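PDB 2QMI: Pbp related beta-lactamase from Pyrococcus abyssi, which probably cleaves peptides as an octameric, self-compartmentalizing serine peptidase of the penicillin-binding protein and beta-lactamase family. Local coordinates for residues S59-T65 with T232-L237. Coordinates in Å, arbitrary orientation, origin at the centre of the assembly. Numbering follows the deposited sequence.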
loop_
_atom_site.group_PDB
_atom_site.type_symbol
_atom_site.label_atom_id
_atom_site.label_comp_id
_atom_site.label_asym_id
_atom_site.label_seq_id
_atom_site.Cartn_x
_atom_site.Cartn_y
_atom_site.Cartn_z
ATOM N N SER A 59 -36.268 -4.892 21.592
ATOM C CA SER A 59 -37.626 -5.347 21.328
ATOM C C SER A 59 -38.356 -6.042 22.467
ATOM O O SER A 59 -39.538 -6.352 22.333
ATOM C CB SER A 59 -37.646 -6.261 20.101
ATOM O OG SER A 59 -37.418 -5.518 18.923
ATOM N N ILE A 60 -37.676 -6.310 23.578
ATOM C CA ILE A 60 -38.370 -6.947 24.691
ATOM C C ILE A 60 -39.328 -5.887 25.231
ATOM O O ILE A 60 -40.278 -6.185 25.958
ATOM C CB ILE A 60 -37.392 -7.413 25.791
ATOM C CG1 ILE A 60 -36.441 -8.464 25.213
ATOM C CG2 ILE A 60 -38.169 -8.012 26.971
ATOM C CD1 ILE A 60 -35.406 -8.982 26.199
ATOM N N THR A 61 -39.070 -4.642 24.835
ATOM C CA THR A 61 -39.903 -3.509 25.223
ATOM C C THR A 61 -41.284 -3.707 24.597
ATOM O O THR A 61 -42.287 -3.292 25.169
ATOM C CB THR A 61 -39.320 -2.153 24.706
ATOM O OG1 THR A 61 -38.005 -1.944 25.241
ATOM C CG2 THR A 61 -40.213 -0.991 25.130
ATOM N N LYS A 62 -41.334 -4.345 23.427
ATOM C CA LYS A 62 -42.607 -4.568 22.746
ATOM C C LYS A 62 -43.666 -5.241 23.625
ATOM O O LYS A 62 -44.845 -4.887 23.546
ATOM C CB LYS A 62 -42.408 -5.375 21.460
ATOM C CG LYS A 62 -41.787 -4.571 20.303
ATOM C CD LYS A 62 -41.771 -5.377 19.004
ATOM C CE LYS A 62 -41.161 -4.600 17.842
ATOM N NZ LYS A 62 -39.727 -4.253 18.057
ATOM N N SER A 63 -43.264 -6.200 24.461
ATOM C CA SER A 63 -44.241 -6.855 25.330
ATOM C C SER A 63 -44.891 -5.824 26.266
ATOM O O SER A 63 -46.091 -5.886 26.538
ATOM C CB SER A 63 -43.593 -8.001 26.130
ATOM O OG SER A 63 -42.539 -7.565 26.973
ATOM N N PHE A 64 -44.100 -4.866 26.739
ATOM C CA PHE A 64 -44.608 -3.818 27.616
ATOM C C PHE A 64 -45.652 -2.982 26.874
ATOM O O PHE A 64 -46.731 -2.725 27.389
ATOM C CB PHE A 64 -43.459 -2.921 28.076
ATOM C CG PHE A 64 -42.540 -3.576 29.053
ATOM C CD1 PHE A 64 -42.625 -3.283 30.412
ATOM C CD2 PHE A 64 -41.582 -4.482 28.624
ATOM C CE1 PHE A 64 -41.766 -3.881 31.329
ATOM C CE2 PHE A 64 -40.718 -5.086 29.531
ATOM C CZ PHE A 64 -40.811 -4.784 30.886
ATOM N N THR A 65 -45.321 -2.568 25.657
ATOM C CA THR A 65 -46.230 -1.780 24.848
ATOM C C THR A 65 -47.545 -2.533 24.652
ATOM O O THR A 65 -48.625 -1.936 24.711
ATOM C CB THR A 65 -45.622 -1.476 23.465
ATOM O OG1 THR A 65 -44.480 -0.627 23.619
ATOM C CG2 THR A 65 -46.647 -0.791 22.564
ATOM N N THR A 232 -38.375 4.324 21.497
ATOM C CA THR A 232 -39.243 4.159 22.669
ATOM C C THR A 232 -40.134 2.910 22.750
ATOM O O THR A 232 -39.739 1.899 23.328
ATOM C CB THR A 232 -40.169 5.388 22.850
ATOM O OG1 THR A 232 -40.864 5.648 21.623
ATOM C CG2 THR A 232 -39.368 6.610 23.245
ATOM N N ALA A 233 -41.342 2.999 22.190
ATOM C CA ALA A 233 -42.314 1.905 22.221
ATOM C C ALA A 233 -41.878 0.603 21.533
ATOM O O ALA A 233 -42.291 -0.483 21.943
ATOM C CB ALA A 233 -43.642 2.381 21.633
ATOM N N ASP A 234 -41.052 0.710 20.496
ATOM C CA ASP A 234 -40.580 -0.464 19.767
ATOM C C ASP A 234 -39.329 -1.115 20.362
ATOM O O ASP A 234 -38.975 -2.231 19.986
ATOM C CB ASP A 234 -40.341 -0.102 18.298
ATOM C CG ASP A 234 -39.378 1.049 18.128
ATOM O OD1 ASP A 234 -39.286 1.898 19.040
ATOM O OD2 ASP A 234 -38.724 1.114 17.074
ATOM N N GLY A 235 -38.655 -0.432 21.288
ATOM C CA GLY A 235 -37.477 -1.030 21.895
ATOM C C GLY A 235 -36.481 -0.110 22.576
ATOM O O GLY A 235 -35.284 -0.241 22.344
ATOM N N GLY A 236 -36.949 0.788 23.440
ATOM C CA GLY A 236 -36.035 1.710 24.094
ATOM C C GLY A 236 -35.870 1.582 25.594
ATOM O O GLY A 236 -35.258 2.431 26.234
ATOM N N LEU A 237 -36.387 0.510 26.168
ATOM C CA LEU A 237 -36.281 0.334 27.604
ATOM C C LEU A 237 -34.951 -0.298 28.037
ATOM O O LEU A 237 -34.423 -1.196 27.373
ATOM C CB LEU A 237 -37.464 -0.511 28.092
ATOM C CG LEU A 237 -37.772 -0.568 29.587
ATOM C CD1 LEU A 237 -38.117 0.823 30.122
ATOM C CD2 LEU A 237 -38.926 -1.529 29.799
#
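In serine penicillin-recognising enzymes a helix that begins at an SxxK motif carries the reactive groups; here S59 and K62 fit that motif, which makes S59 the probable nucleophile, with K62 and Y160, whose OH bonds both S59 OG and K62 NZ, probably assisting its activation. The loop 232-237 grips this helix start through two backbone carbonyls, one backbone NH and the L237 side chain. T232 O comes first, in van der Waals contact with the T61 methyl (CG2, 3.4 Å). A233 O then accepts a 2.8 Å hydrogen bond from T65 OG1, a hydroxyl that also bonds Y180. One residue on, D234 O accepts a 2.9 Å hydrogen bond from K62 NZ, which also bonds N162, while D234 OD2 bonds Y116. The backbone angles of G235 (160°/49°) call for glycine, since a CB would jam against the preceding carbonyl; it would also sit tightly against S59 N. G236 N closes the turn on T232 O (3.0 Å), and a CB on G236 would crowd T232 CA. L237 completes the grip: its N donates to T61 OG1 (3.1 Å), itself also bonded to G58 O, its backbone pairs with I57, and its CD2 makes a CH-pi contact 3.8 Å from the F64 ring centroid, only 7° off the ring normal.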